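Local coordinates for polysaccharide biosynthesis protein CapD (Bacillus thuringiensis HD-771, PDB 6BWC) that binds NADP and UDP-N-acetylglucosamine and, as a short-chain dehydrogenase family enzyme, probably serves in making CMP-pseudaminic acid for flagellin glycosylation, at residues M3-K8 / S25-E30; T163-R168 / E225-K230; F203-N208 / L229-I234. The protein carries 2 engineered substitutions. One frame throughout, in Å; residues are numbered along the deposited sequence.

Contact 1 (M3-K8 / S25-E30); sequences MFFKDK and SNVLQE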
ATOM      1  N   MET C   3      26.566 -15.492 -30.695  1.00 34.32           N
ATOM      2  CA  MET C   3      26.885 -16.556 -29.660  1.00 36.68           C
ATOM      3  C   MET C   3      25.700 -16.750 -28.632  1.00 34.01           C
ATOM      4  O   MET C   3      24.642 -17.270 -29.023  1.00 34.69           O
ATOM      5  CB  MET C   3      28.299 -16.270 -29.026  1.00 38.87           C
ATOM      6  CG  MET C   3      28.995 -17.399 -28.222  1.00 39.96           C
ATOM      7  SD  MET C   3      29.195 -17.134 -26.420  1.00 39.13           S
ATOM      8  CE  MET C   3      30.924 -17.557 -26.182  1.00 38.68           C
ATOM      9  N   PHE C   4      25.849 -16.287 -27.379  1.00 29.58           N
ATOM     10  CA  PHE C   4      24.958 -16.613 -26.244  1.00 26.85           C
ATOM     11  C   PHE C   4      23.555 -15.950 -26.301  1.00 26.36           C
ATOM     12  O   PHE C   4      22.546 -16.573 -25.939  1.00 25.47           O
ATOM     13  CB  PHE C   4      25.681 -16.227 -24.931  1.00 25.79           C
ATOM     14  CG  PHE C   4      24.966 -16.643 -23.650  1.00 25.15           C
ATOM     15  CD1 PHE C   4      25.135 -17.924 -23.112  1.00 24.77           C
ATOM     16  CD2 PHE C   4      24.182 -15.728 -22.942  1.00 24.45           C
ATOM     17  CE1 PHE C   4      24.514 -18.287 -21.920  1.00 24.65           C
ATOM     18  CE2 PHE C   4      23.545 -16.090 -21.763  1.00 24.10           C
ATOM     19  CZ  PHE C   4      23.716 -17.372 -21.248  1.00 24.47           C
ATOM     20  N   PHE C   5      23.492 -14.691 -26.732  1.00 25.80           N
ATOM     21  CA  PHE C   5      22.244 -13.931 -26.685  1.00 25.77           C
ATOM     22  C   PHE C   5      21.464 -14.001 -27.992  1.00 27.32           C
ATOM     23  O   PHE C   5      20.374 -13.420 -28.094  1.00 27.51           O
ATOM     24  CB  PHE C   5      22.518 -12.482 -26.309  1.00 25.73           C
ATOM     25  CG  PHE C   5      23.034 -12.301 -24.901  1.00 25.83           C
ATOM     26  CD1 PHE C   5      22.257 -12.675 -23.806  1.00 25.62           C
ATOM     27  CD2 PHE C   5      24.286 -11.716 -24.660  1.00 25.73           C
ATOM     28  CE1 PHE C   5      22.713 -12.486 -22.503  1.00 26.06           C
ATOM     29  CE2 PHE C   5      24.744 -11.528 -23.364  1.00 26.17           C
ATOM     30  CZ  PHE C   5      23.957 -11.916 -22.279  1.00 26.17           C
ATOM     31  N   LYS C   6      22.022 -14.712 -28.978  1.00 28.14           N
ATOM     32  CA  LYS C   6      21.352 -15.035 -30.234  1.00 27.14           C
ATOM     33  C   LYS C   6      19.903 -15.376 -29.969  1.00 25.58           C
ATOM     34  O   LYS C   6      19.594 -16.366 -29.337  1.00 23.33           O
ATOM     35  CB  LYS C   6      22.049 -16.231 -30.905  1.00 29.24           C
ATOM     36  CG  LYS C   6      21.484 -16.664 -32.261  1.00 30.29           C
ATOM     37  CD  LYS C   6      21.977 -15.771 -33.397  1.00 30.94           C
ATOM     38  CE  LYS C   6      21.484 -16.240 -34.763  1.00 31.18           C
ATOM     39  NZ  LYS C   6      21.955 -17.610 -35.127  1.00 30.69           N
ATOM     40  N   ASP C   7      19.021 -14.520 -30.455  1.00 26.68           N
ATOM     41  CA  ASP C   7      17.603 -14.777 -30.451  1.00 26.63           C
ATOM     42  C   ASP C   7      16.960 -14.917 -29.082  1.00 26.21           C
ATOM     43  O   ASP C   7      15.972 -15.634 -28.923  1.00 25.28           O
ATOM     44  CB  ASP C   7      17.313 -15.979 -31.340  1.00 28.07           C
ATOM     45  CG  ASP C   7      16.645 -15.570 -32.591  1.00 31.04           C
ATOM     46  OD1 ASP C   7      17.324 -14.884 -33.409  1.00 30.76           O
ATOM     47  OD2 ASP C   7      15.425 -15.881 -32.711  1.00 33.11           O
ATOM     48  N   LYS C   8      17.519 -14.209 -28.101  1.00 26.43           N
ATOM     49  CA  LYS C   8      16.957 -14.140 -26.744  1.00 25.49           C
ATOM     50  C   LYS C   8      16.317 -12.761 -26.466  1.00 23.69           C
ATOM     51  O   LYS C   8      16.402 -11.825 -27.282  1.00 23.77           O
ATOM     52  CB  LYS C   8      18.040 -14.460 -25.691  1.00 25.72           C
ATOM     53  CG  LYS C   8      18.722 -15.808 -25.866  1.00 25.93           C
ATOM     54  CD  LYS C   8      17.777 -16.981 -25.627  1.00 26.32           C
ATOM     55  CE  LYS C   8      18.552 -18.284 -25.411  1.00 27.12           C
ATOM     56  NZ  LYS C   8      17.804 -19.501 -25.849  1.00 27.24           N
ATOM     57  N   SER C  25      24.851  -2.104 -26.122  1.00 22.28           N
ATOM     58  CA  SER C  25      25.519  -2.220 -27.410  1.00 22.82           C
ATOM     59  C   SER C  25      26.330  -3.526 -27.523  1.00 23.27           C
ATOM     60  O   SER C  25      26.432  -4.095 -28.606  1.00 24.79           O
ATOM     61  CB  SER C  25      26.385  -0.992 -27.690  1.00 22.49           C
ATOM     62  OG  SER C  25      27.207  -0.694 -26.581  1.00 23.28           O
ATOM     63  N   ASN C  26      26.860  -4.039 -26.420  1.00 23.24           N
ATOM     64  CA  ASN C  26      27.636  -5.278 -26.492  1.00 23.83           C
ATOM     65  C   ASN C  26      26.701  -6.438 -26.714  1.00 23.01           C
ATOM     66  O   ASN C  26      26.963  -7.263 -27.574  1.00 23.16           O
ATOM     67  CB  ASN C  26      28.537  -5.489 -25.261  1.00 25.11           C
ATOM     68  CG  ASN C  26      29.836  -4.644 -25.314  1.00 26.24           C
ATOM     69  OD1 ASN C  26      30.937  -5.189 -25.273  1.00 27.74           O
ATOM     70  ND2 ASN C  26      29.703  -3.313 -25.392  1.00 26.39           N
ATOM     71  N   VAL C  27      25.591  -6.458 -25.977  1.00 22.11           N
ATOM     72  CA  VAL C  27      24.541  -7.467 -26.157  1.00 21.90           C
ATOM     73  C   VAL C  27      23.925  -7.373 -27.546  1.00 21.48           C
ATOM     74  O   VAL C  27      23.537  -8.379 -28.105  1.00 20.21           O
ATOM     75  CB  VAL C  27      23.448  -7.402 -25.031  1.00 22.24           C
ATOM     76  CG1 VAL C  27      22.112  -8.038 -25.445  1.00 22.37           C
ATOM     77  CG2 VAL C  27      23.943  -8.074 -23.760  1.00 21.63           C
ATOM     78  N   LEU C  28      23.849  -6.170 -28.097  1.00 23.02           N
ATOM     79  CA  LEU C  28      23.261  -5.969 -29.432  1.00 24.76           C
ATOM     80  C   LEU C  28      24.038  -6.630 -30.581  1.00 26.22           C
ATOM     81  O   LEU C  28      23.432  -7.013 -31.577  1.00 25.94           O
ATOM     82  CB  LEU C  28      23.026  -4.465 -29.732  1.00 24.77           C
ATOM     83  CG  LEU C  28      21.714  -3.824 -29.225  1.00 24.54           C
ATOM     84  CD1 LEU C  28      21.693  -2.319 -29.448  1.00 24.15           C
ATOM     85  CD2 LEU C  28      20.479  -4.440 -29.866  1.00 24.92           C
ATOM     86  N   GLN C  29      25.355  -6.773 -30.450  1.00 28.48           N
ATOM     87  CA  GLN C  29      26.156  -7.421 -31.499  1.00 30.19           C
ATOM     88  C   GLN C  29      26.039  -8.951 -31.538  1.00 28.27           C
ATOM     89  O   GLN C  29      26.353  -9.547 -32.570  1.00 29.29           O
ATOM     90  CB  GLN C  29      27.622  -6.979 -31.435  1.00 34.01           C
ATOM     91  CG  GLN C  29      27.860  -5.658 -32.155  1.00 38.41           C
ATOM     92  CD  GLN C  29      29.115  -4.944 -31.689  1.00 46.10           C
ATOM     93  OE1 GLN C  29      30.011  -5.555 -31.082  1.00 51.81           O
ATOM     94  NE2 GLN C  29      29.190  -3.634 -31.965  1.00 49.09           N
ATOM     95  N   GLU C  30      25.591  -9.587 -30.454  1.00 25.20           N
ATOM     96  CA  GLU C  30      25.197 -11.007 -30.525  1.00 24.30           C
ATOM     97  C   GLU C  30      23.782 -11.242 -31.098  1.00 24.66           C
ATOM     98  O   GLU C  30      23.334 -12.385 -31.247  1.00 23.57           O
ATOM     99  CB  GLU C  30      25.327 -11.667 -29.165  1.00 23.55           C
ATOM    100  CG  GLU C  30      26.768 -11.912 -28.764  1.00 22.51           C
ATOM    101  CD  GLU C  30      26.900 -12.317 -27.319  1.00 21.56           C
ATOM    102  OE1 GLU C  30      25.996 -13.011 -26.812  1.00 21.71           O
ATOM    103  OE2 GLU C  30      27.904 -11.943 -26.695  1.00 20.34           O
TER
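The backbones of Lys6 and Glu30 come nearest to each other, with their CA atoms 5.6 Å apart, where the type II turn Phe5-Lys8 passes the end part of helix 18-29. Lys6 CA points a C-H at Glu30 O at 3.5 Å. Glu30 does most of the gripping. Its CG lies beside the backbone N and anti to the carbonyl carbon (chi1 -73°), and the chain is extended beyond it. The carboxylate thus extends to the backbone of Phe4 and Phe5. Glu30 OE1 accepts a hydrogen bond from Phe5 N at 3.0 Å, and the donor comes nearly along the C-O axis. Phe4 N is 3.3 Å from the same Glu30 OE1. The carboxylate also approaches the Phe5 ring obliquely near CD2, the two planes being 16° apart. Further along the same ring, Phe5 CE2 meets Val27 CG2 at 3.6 Å, and the two side chains cross at about a right angle. Phe4 CD2 lies over one face of the Phe5 ring, toward its rim. Tyr81 meets the Phe5 ring edge-to-face, and Phe83 of strand 81-84 touches both Phe5 and Val27. The other carboxylate oxygen, Glu30 OE2, forms a salt bridge with Lys219 of helix 207-220. With a backbone N-H on one oxygen and an ammonium group on the other, the Glu30 carboxylate would be expected to stay ionised.

Contact 2 (T163-R168 / E225-K230); sequences TFTSVR and ETFILK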
ATOM      1  N   THR C 163      18.294 -18.088 -11.815  1.00 16.88           N
ATOM      2  CA  THR C 163      19.610 -18.045 -11.207  1.00 16.77           C
ATOM      3  C   THR C 163      19.918 -16.608 -10.744  1.00 16.76           C
ATOM      4  O   THR C 163      19.491 -15.669 -11.396  1.00 18.28           O
ATOM      5  CB  THR C 163      20.613 -18.597 -12.234  1.00 16.74           C
ATOM      6  OG1 THR C 163      21.143 -19.818 -11.725  1.00 16.81           O
ATOM      7  CG2 THR C 163      21.759 -17.610 -12.567  1.00 17.26           C
ATOM      8  N   PHE C 164      20.646 -16.424  -9.644  1.00 15.95           N
ATOM      9  CA  PHE C 164      21.047 -15.071  -9.224  1.00 15.88           C
ATOM     10  C   PHE C 164      22.543 -14.957  -8.963  1.00 16.42           C
ATOM     11  O   PHE C 164      23.136 -15.837  -8.354  1.00 17.02           O
ATOM     12  CB  PHE C 164      20.299 -14.669  -7.972  1.00 15.88           C
ATOM     13  CG  PHE C 164      18.804 -14.683  -8.125  1.00 15.53           C
ATOM     14  CD1 PHE C 164      18.139 -13.569  -8.621  1.00 15.42           C
ATOM     15  CD2 PHE C 164      18.062 -15.815  -7.760  1.00 15.06           C
ATOM     16  CE1 PHE C 164      16.757 -13.579  -8.756  1.00 15.63           C
ATOM     17  CE2 PHE C 164      16.691 -15.838  -7.888  1.00 14.84           C
ATOM     18  CZ  PHE C 164      16.035 -14.719  -8.382  1.00 15.58           C
ATOM     19  N   THR C 165      23.160 -13.874  -9.423  1.00 16.61           N
ATOM     20  CA  THR C 165      24.596 -13.692  -9.281  1.00 16.98           C
ATOM     21  C   THR C 165      24.930 -12.230  -9.097  1.00 17.04           C
ATOM     22  O   THR C 165      24.275 -11.364  -9.669  1.00 17.85           O
ATOM     23  CB  THR C 165      25.357 -14.141 -10.546  1.00 17.65           C
ATOM     24  OG1 THR C 165      24.686 -15.243 -11.168  1.00 19.17           O
ATOM     25  CG2 THR C 165      26.762 -14.535 -10.202  1.00 17.54           C
ATOM     26  N   SER C 166      25.993 -11.968  -8.345  1.00 16.64           N
ATOM     27  CA  SER C 166      26.519 -10.631  -8.194  1.00 16.36           C
ATOM     28  C   SER C 166      27.886 -10.478  -8.869  1.00 16.74           C
ATOM     29  O   SER C 166      28.719 -11.374  -8.875  1.00 17.50           O
ATOM     30  CB  SER C 166      26.608 -10.286  -6.714  1.00 16.24           C
ATOM     31  OG  SER C 166      25.317  -9.998  -6.217  1.00 16.06           O
ATOM     32  N   VAL C 167      28.093  -9.315  -9.452  1.00 16.71           N
ATOM     33  CA  VAL C 167      29.373  -8.891  -9.992  1.00 16.20           C
ATOM     34  C   VAL C 167      29.799  -7.811  -8.988  1.00 16.50           C
ATOM     35  O   VAL C 167      29.011  -7.516  -8.094  1.00 18.08           O
ATOM     36  CB  VAL C 167      29.133  -8.453 -11.453  1.00 15.73           C
ATOM     37  CG1 VAL C 167      29.699  -7.102 -11.780  1.00 15.82           C
ATOM     38  CG2 VAL C 167      29.656  -9.509 -12.395  1.00 15.81           C
ATOM     39  N   ARG C 168      31.013  -7.257  -9.046  1.00 16.11           N
ATOM     40  CA  ARG C 168      31.428  -6.273  -8.021  1.00 15.53           C
ATOM     41  C   ARG C 168      32.514  -5.354  -8.547  1.00 15.52           C
ATOM     42  O   ARG C 168      33.655  -5.759  -8.765  1.00 15.67           O
ATOM     43  CB  ARG C 168      31.879  -7.003  -6.746  1.00 15.63           C
ATOM     44  CG  ARG C 168      31.770  -6.239  -5.423  1.00 15.38           C
ATOM     45  CD  ARG C 168      32.481  -7.014  -4.294  1.00 15.31           C
ATOM     46  NE  ARG C 168      31.609  -7.845  -3.442  1.00 15.28           N
ATOM     47  CZ  ARG C 168      32.023  -8.655  -2.453  1.00 15.40           C
ATOM     48  NH1 ARG C 168      33.309  -8.799  -2.159  1.00 16.05           N
ATOM     49  NH2 ARG C 168      31.151  -9.335  -1.730  1.00 15.26           N
ATOM     50  N   GLU C 225      27.105 -16.850  -6.821  1.00 23.68           N
ATOM     51  CA  GLU C 225      28.520 -16.474  -6.781  1.00 23.18           C
ATOM     52  C   GLU C 225      28.662 -14.985  -6.921  1.00 22.84           C
ATOM     53  O   GLU C 225      27.674 -14.278  -7.183  1.00 22.25           O
ATOM     54  CB  GLU C 225      29.372 -17.221  -7.807  1.00 23.37           C
ATOM     55  CG  GLU C 225      28.874 -17.252  -9.230  1.00 24.44           C
ATOM     56  CD  GLU C 225      28.889 -18.658  -9.791  1.00 26.50           C
ATOM     57  OE1 GLU C 225      27.818 -19.110 -10.247  1.00 26.84           O
ATOM     58  OE2 GLU C 225      29.956 -19.329  -9.750  1.00 28.91           O
ATOM     59  N   THR C 226      29.888 -14.515  -6.685  1.00 22.06           N
ATOM     60  CA  THR C 226      30.240 -13.100  -6.798  1.00 21.23           C
ATOM     61  C   THR C 226      31.542 -12.975  -7.589  1.00 20.49           C
ATOM     62  O   THR C 226      32.576 -13.420  -7.128  1.00 20.37           O
ATOM     63  CB  THR C 226      30.346 -12.438  -5.396  1.00 20.91           C
ATOM     64  OG1 THR C 226      29.074 -12.520  -4.731  1.00 20.30           O
ATOM     65  CG2 THR C 226      30.769 -10.960  -5.495  1.00 20.56           C
ATOM     66  N   PHE C 227      31.485 -12.387  -8.776  1.00 20.21           N
ATOM     67  CA  PHE C 227      32.693 -12.147  -9.579  1.00 20.99           C
ATOM     68  C   PHE C 227      33.354 -10.770  -9.298  1.00 19.91           C
ATOM     69  O   PHE C 227      32.679  -9.742  -9.320  1.00 19.60           O
ATOM     70  CB  PHE C 227      32.347 -12.240 -11.064  1.00 22.47           C
ATOM     71  CG  PHE C 227      31.859 -13.592 -11.498  1.00 23.59           C
ATOM     72  CD1 PHE C 227      30.531 -13.931 -11.403  1.00 24.32           C
ATOM     73  CD2 PHE C 227      32.734 -14.515 -12.034  1.00 24.43           C
ATOM     74  CE1 PHE C 227      30.086 -15.176 -11.829  1.00 25.12           C
ATOM     75  CE2 PHE C 227      32.303 -15.764 -12.440  1.00 24.83           C
ATOM     76  CZ  PHE C 227      30.971 -16.095 -12.342  1.00 25.11           C
ATOM     77  N   ILE C 228      34.664 -10.753  -9.039  1.00 19.06           N
ATOM     78  CA  ILE C 228      35.430  -9.495  -8.912  1.00 18.70           C
ATOM     79  C   ILE C 228      36.691  -9.538  -9.777  1.00 18.61           C
ATOM     80  O   ILE C 228      37.404 -10.532  -9.830  1.00 17.62           O
ATOM     81  CB  ILE C 228      35.881  -9.170  -7.469  1.00 18.40           C
ATOM     82  CG1 ILE C 228      34.781  -9.463  -6.456  1.00 18.03           C
ATOM     83  CG2 ILE C 228      36.361  -7.718  -7.367  1.00 18.63           C
ATOM     84  CD1 ILE C 228      34.890 -10.837  -5.839  1.00 17.88           C
ATOM     85  N   LEU C 229      36.969  -8.410 -10.408  1.00 19.56           N
ATOM     86  CA  LEU C 229      37.997  -8.310 -11.420  1.00 20.44           C
ATOM     87  C   LEU C 229      39.272  -7.849 -10.759  1.00 21.22           C
ATOM     88  O   LEU C 229      39.216  -7.046  -9.832  1.00 21.81           O
ATOM     89  CB  LEU C 229      37.544  -7.292 -12.460  1.00 20.55           C
ATOM     90  CG  LEU C 229      38.178  -7.357 -13.846  1.00 20.94           C
ATOM     91  CD1 LEU C 229      37.848  -8.664 -14.584  1.00 21.11           C
ATOM     92  CD2 LEU C 229      37.711  -6.143 -14.659  1.00 20.53           C
ATOM     93  N   LYS C 230      40.418  -8.361 -11.207  1.00 22.18           N
ATOM     94  CA  LYS C 230      41.707  -7.900 -10.671  1.00 21.86           C
ATOM     95  C   LYS C 230      41.863  -6.515 -11.260  1.00 22.17           C
ATOM     96  O   LYS C 230      41.911  -6.368 -12.475  1.00 23.22           O
ATOM     97  CB  LYS C 230      42.894  -8.769 -11.090  1.00 21.37           C
ATOM     98  CG  LYS C 230      42.712 -10.273 -10.981  1.00 21.09           C
ATOM     99  CD  LYS C 230      43.674 -10.950 -10.010  1.00 21.05           C
ATOM    100  CE  LYS C 230      44.078 -12.315 -10.545  1.00 21.28           C
ATOM    101  NZ  LYS C 230      44.321 -13.330  -9.502  1.00 21.47           N
TER
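Ser166 and Thr226 pair as neighbours in the parallel part of the Rossmann-type sheet, with CA atoms 4.7 Å apart. Two hydrogen bonds of the ladder fall on Ser166. Its N donates to Glu225 O at 3.1 Å, nearly straight at 168° and in the carbonyl plane. Its O accepts from Phe227 N at 2.9 Å, and also meets the C-H of Thr226 CA. On the face that carries Val167 and Phe227, Thr165 CG2 reaches the edge of the Phe227 ring at CE1, 3.8 Å away. Thr165 and Glu225 lie side by side, with CG2 against CG. On the face with Ser166 and Thr226, Arg168 lies alongside Ile228, its CB 3.8 Å from Ile228 CG1. Ala217 of helix 207-220 packs on Val167 and Phe227, and Ile292 of strand 290-293 touches Phe227. The Arg168 guanidinium is held by salt bridges to Glu147 and Glu280 and by Leu275 O. The Arg168 side chain is about 7 Å from the bound NADP. A bend at chi3 (-97°) turns NE off the line of the chain. Thr226 CG2 then sits 3.6 Å above one face of the Arg168 guanidinium plane, offset toward the rim and nearest NE.

Contact 3 (F203-N208 / L229-I234); sequences FMMTLN and LKMPVI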
ATOM      1  N   PHE C 203      40.581   1.315  -6.202  1.00 21.75           N
ATOM      2  CA  PHE C 203      40.555   0.348  -7.324  1.00 20.67           C
ATOM      3  C   PHE C 203      39.747   0.947  -8.468  1.00 19.64           C
ATOM      4  O   PHE C 203      38.626   1.381  -8.239  1.00 20.67           O
ATOM      5  CB  PHE C 203      39.894  -0.968  -6.918  1.00 20.40           C
ATOM      6  CG  PHE C 203      40.778  -1.889  -6.135  1.00 20.76           C
ATOM      7  CD1 PHE C 203      40.617  -2.049  -4.765  1.00 20.14           C
ATOM      8  CD2 PHE C 203      41.765  -2.628  -6.777  1.00 20.70           C
ATOM      9  CE1 PHE C 203      41.432  -2.915  -4.050  1.00 19.81           C
ATOM     10  CE2 PHE C 203      42.581  -3.496  -6.066  1.00 19.81           C
ATOM     11  CZ  PHE C 203      42.409  -3.643  -4.707  1.00 19.84           C
ATOM     12  N   MET C 204      40.293   0.970  -9.678  1.00 18.71           N
ATOM     13  CA  MET C 204      39.611   1.556 -10.840  1.00 18.67           C
ATOM     14  C   MET C 204      39.659   0.639 -12.084  1.00 18.99           C
ATOM     15  O   MET C 204      40.709   0.060 -12.399  1.00 19.51           O
ATOM     16  CB  MET C 204      40.182   2.955 -11.175  1.00 18.48           C
ATOM     17  CG  MET C 204      40.238   3.915  -9.979  1.00 18.73           C
ATOM     18  SD  MET C 204      40.365   5.712 -10.211  1.00 18.10           S
ATOM     19  CE  MET C 204      39.051   6.072 -11.339  1.00 19.22           C
ATOM     20  N   MET C 205      38.514   0.521 -12.777  1.00 18.44           N
ATOM     21  CA  MET C 205      38.353  -0.333 -13.960  1.00 18.25           C
ATOM     22  C   MET C 205      37.855   0.492 -15.153  1.00 18.07           C
ATOM     23  O   MET C 205      37.331   1.584 -14.984  1.00 18.13           O
ATOM     24  CB  MET C 205      37.419  -1.527 -13.654  1.00 18.42           C
ATOM     25  CG  MET C 205      35.951  -1.195 -13.468  1.00 19.06           C
ATOM     26  SD  MET C 205      34.958  -2.441 -12.584  1.00 20.01           S
ATOM     27  CE  MET C 205      35.258  -3.864 -13.638  1.00 20.36           C
ATOM     28  N   THR C 206      38.070  -0.022 -16.363  1.00 18.29           N
ATOM     29  CA  THR C 206      37.534   0.581 -17.601  1.00 18.46           C
ATOM     30  C   THR C 206      36.015   0.263 -17.806  1.00 18.94           C
ATOM     31  O   THR C 206      35.419  -0.612 -17.159  1.00 18.82           O
ATOM     32  CB  THR C 206      38.359   0.160 -18.867  1.00 18.09           C
ATOM     33  OG1 THR C 206      38.168  -1.228 -19.171  1.00 17.19           O
ATOM     34  CG2 THR C 206      39.875   0.454 -18.696  1.00 17.64           C
ATOM     35  N   LEU C 207      35.384   0.991 -18.706  1.00 19.15           N
ATOM     36  CA  LEU C 207      33.993   0.725 -19.019  1.00 18.97           C
ATOM     37  C   LEU C 207      33.849  -0.669 -19.585  1.00 19.21           C
ATOM     38  O   LEU C 207      32.902  -1.352 -19.235  1.00 18.74           O
ATOM     39  CB  LEU C 207      33.493   1.761 -20.013  1.00 19.04           C
ATOM     40  CG  LEU C 207      32.048   1.749 -20.477  1.00 19.28           C
ATOM     41  CD1 LEU C 207      31.087   1.607 -19.313  1.00 19.46           C
ATOM     42  CD2 LEU C 207      31.768   3.046 -21.231  1.00 19.42           C
ATOM     43  N   ASN C 208      34.812  -1.085 -20.423  1.00 20.17           N
ATOM     44  CA  ASN C 208      34.817  -2.426 -21.069  1.00 21.07           C
ATOM     45  C   ASN C 208      35.172  -3.539 -20.116  1.00 20.16           C
ATOM     46  O   ASN C 208      34.682  -4.645 -20.243  1.00 20.81           O
ATOM     47  CB  ASN C 208      35.819  -2.519 -22.237  1.00 22.01           C
ATOM     48  CG  ASN C 208      35.505  -1.555 -23.357  1.00 23.28           C
ATOM     49  OD1 ASN C 208      36.046  -0.453 -23.394  1.00 26.01           O
ATOM     50  ND2 ASN C 208      34.615  -1.943 -24.253  1.00 23.76           N
ATOM     51  N   LEU C 229      36.969  -8.410 -10.408  1.00 19.56           N
ATOM     52  CA  LEU C 229      37.997  -8.310 -11.420  1.00 20.44           C
ATOM     53  C   LEU C 229      39.272  -7.849 -10.759  1.00 21.22           C
ATOM     54  O   LEU C 229      39.216  -7.046  -9.832  1.00 21.81           O
ATOM     55  CB  LEU C 229      37.544  -7.292 -12.460  1.00 20.55           C
ATOM     56  CG  LEU C 229      38.178  -7.357 -13.846  1.00 20.94           C
ATOM     57  CD1 LEU C 229      37.848  -8.664 -14.584  1.00 21.11           C
ATOM     58  CD2 LEU C 229      37.711  -6.143 -14.659  1.00 20.53           C
ATOM     59  N   LYS C 230      40.418  -8.361 -11.207  1.00 22.18           N
ATOM     60  CA  LYS C 230      41.707  -7.900 -10.671  1.00 21.86           C
ATOM     61  C   LYS C 230      41.863  -6.515 -11.260  1.00 22.17           C
ATOM     62  O   LYS C 230      41.911  -6.368 -12.475  1.00 23.22           O
ATOM     63  CB  LYS C 230      42.894  -8.769 -11.090  1.00 21.37           C
ATOM     64  CG  LYS C 230      42.712 -10.273 -10.981  1.00 21.09           C
ATOM     65  CD  LYS C 230      43.674 -10.950 -10.010  1.00 21.05           C
ATOM     66  CE  LYS C 230      44.078 -12.315 -10.545  1.00 21.28           C
ATOM     67  NZ  LYS C 230      44.321 -13.330  -9.502  1.00 21.47           N
ATOM     68  N   MET C 231      41.899  -5.495 -10.416  1.00 22.13           N
ATOM     69  CA  MET C 231      41.937  -4.134 -10.904  1.00 21.85           C
ATOM     70  C   MET C 231      43.139  -3.394 -10.355  1.00 20.88           C
ATOM     71  O   MET C 231      43.622  -3.675  -9.267  1.00 21.31           O
ATOM     72  CB  MET C 231      40.660  -3.388 -10.526  1.00 22.79           C
ATOM     73  CG  MET C 231      39.369  -3.976 -11.106  1.00 22.91           C
ATOM     74  SD  MET C 231      37.999  -3.977  -9.922  1.00 23.05           S
ATOM     75  CE  MET C 231      37.960  -2.228  -9.685  1.00 23.42           C
ATOM     76  N   PRO C 232      43.636  -2.439 -11.122  1.00 20.10           N
ATOM     77  CA  PRO C 232      44.757  -1.640 -10.690  1.00 19.53           C
ATOM     78  C   PRO C 232      44.357  -0.538  -9.711  1.00 19.13           C
ATOM     79  O   PRO C 232      43.300   0.091  -9.863  1.00 17.97           O
ATOM     80  CB  PRO C 232      45.237  -1.024 -11.998  1.00 20.25           C
ATOM     81  CG  PRO C 232      43.982  -0.882 -12.799  1.00 19.94           C
ATOM     82  CD  PRO C 232      43.232  -2.128 -12.505  1.00 19.73           C
ATOM     83  N   VAL C 233      45.235  -0.296  -8.735  1.00 19.13           N
ATOM     84  CA  VAL C 233      45.068   0.776  -7.740  1.00 18.05           C
ATOM     85  C   VAL C 233      45.471   2.108  -8.326  1.00 17.87           C
ATOM     86  O   VAL C 233      46.409   2.192  -9.111  1.00 16.64           O
ATOM     87  CB  VAL C 233      45.871   0.482  -6.462  1.00 17.60           C
ATOM     88  CG1 VAL C 233      46.165   1.731  -5.639  1.00 17.44           C
ATOM     89  CG2 VAL C 233      45.105  -0.521  -5.632  1.00 17.96           C
ATOM     90  N   ILE C 234      44.730   3.148  -7.951  1.00 18.52           N
ATOM     91  CA  ILE C 234      45.058   4.489  -8.368  1.00 19.22           C
ATOM     92  C   ILE C 234      45.102   5.410  -7.175  1.00 21.46           C
ATOM     93  O   ILE C 234      44.222   5.373  -6.313  1.00 20.97           O
ATOM     94  CB  ILE C 234      44.107   4.972  -9.441  1.00 18.34           C
ATOM     95  CG1 ILE C 234      44.496   4.237 -10.732  1.00 18.75           C
ATOM     96  CG2 ILE C 234      44.176   6.488  -9.597  1.00 17.80           C
ATOM     97  CD1 ILE C 234      43.562   4.454 -11.895  1.00 19.32           C
TER
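Met205 holds CG between its backbone N and carbonyl carbon (chi1 71°), and a further bend at chi3 brings its CE to Leu229 CD2 at 3.5 Å. The two side chains cross at about a right angle. Met231 is bent at both chi2 and chi3, and the last bend sets its CE 3.6 Å from Phe203 CB. Its CG also packs on Met205 CB, so the one side chain touches both Phe203 and Met205. Phe203 CD2 lies 3.3 Å from Met231 O, which sits near the plane of the ring at its edge. Over a face of the same ring comes Val233 CG2, in a CH-pi contact 4.2 Å from the ring centroid and 20° off the normal. The backbone pairing is consistent with this: Phe203 and Val233 form an antiparallel non-hydrogen-bonded pair, with both side chains on one face. One hydrogen bond joins the backbones: Met204 N donates to Pro232 O at 3.1 Å and 168°, nearly in line with the carbonyl. Met204 O lies near Pro232 CG and CD. The Met204 side chain crosses Ile234 at about a right angle, with CB and SD each 3.8 Å from Ile234 CD1. The contact lies close to both ligands. The Met204 side chain is about 6 Å from the bound UDP-N-acetylglucosamine, and that of Met205 about 6 Å from NADP. Strand 201-205 is the middle strand of a small three-stranded sheet, between 171-172 and 233-235, and Asn171 makes backbone hydrogen bonds with Phe203 and Met205. Leu213 of helix 207-220 packs on Met205 and Leu229, while Leu327 of helix 324-333 touches Ile234.

From the N terminus, contact 1 closes first. Its short loop holds strand 9-13 and the first part of helix 18-29, with a glycine-rich turn of probable Rossmann type beside NADP. Contact 2 opens much later, at 163-168, and returns at 225-230, joining two adjacent strands of the main sheet. Contact 3 opens inside that long loop, at 203-208, and ends at 229-234. Both therefore finish on the same run of chain and share Leu229 and Lys230, which lead from the main sheet to the small one. Contacts 1 and 2 do not touch, nor do 1 and 3. Helix 207-220 borders all three: Lys219 reaches Glu30, and the helix packs on Val167 and Met205.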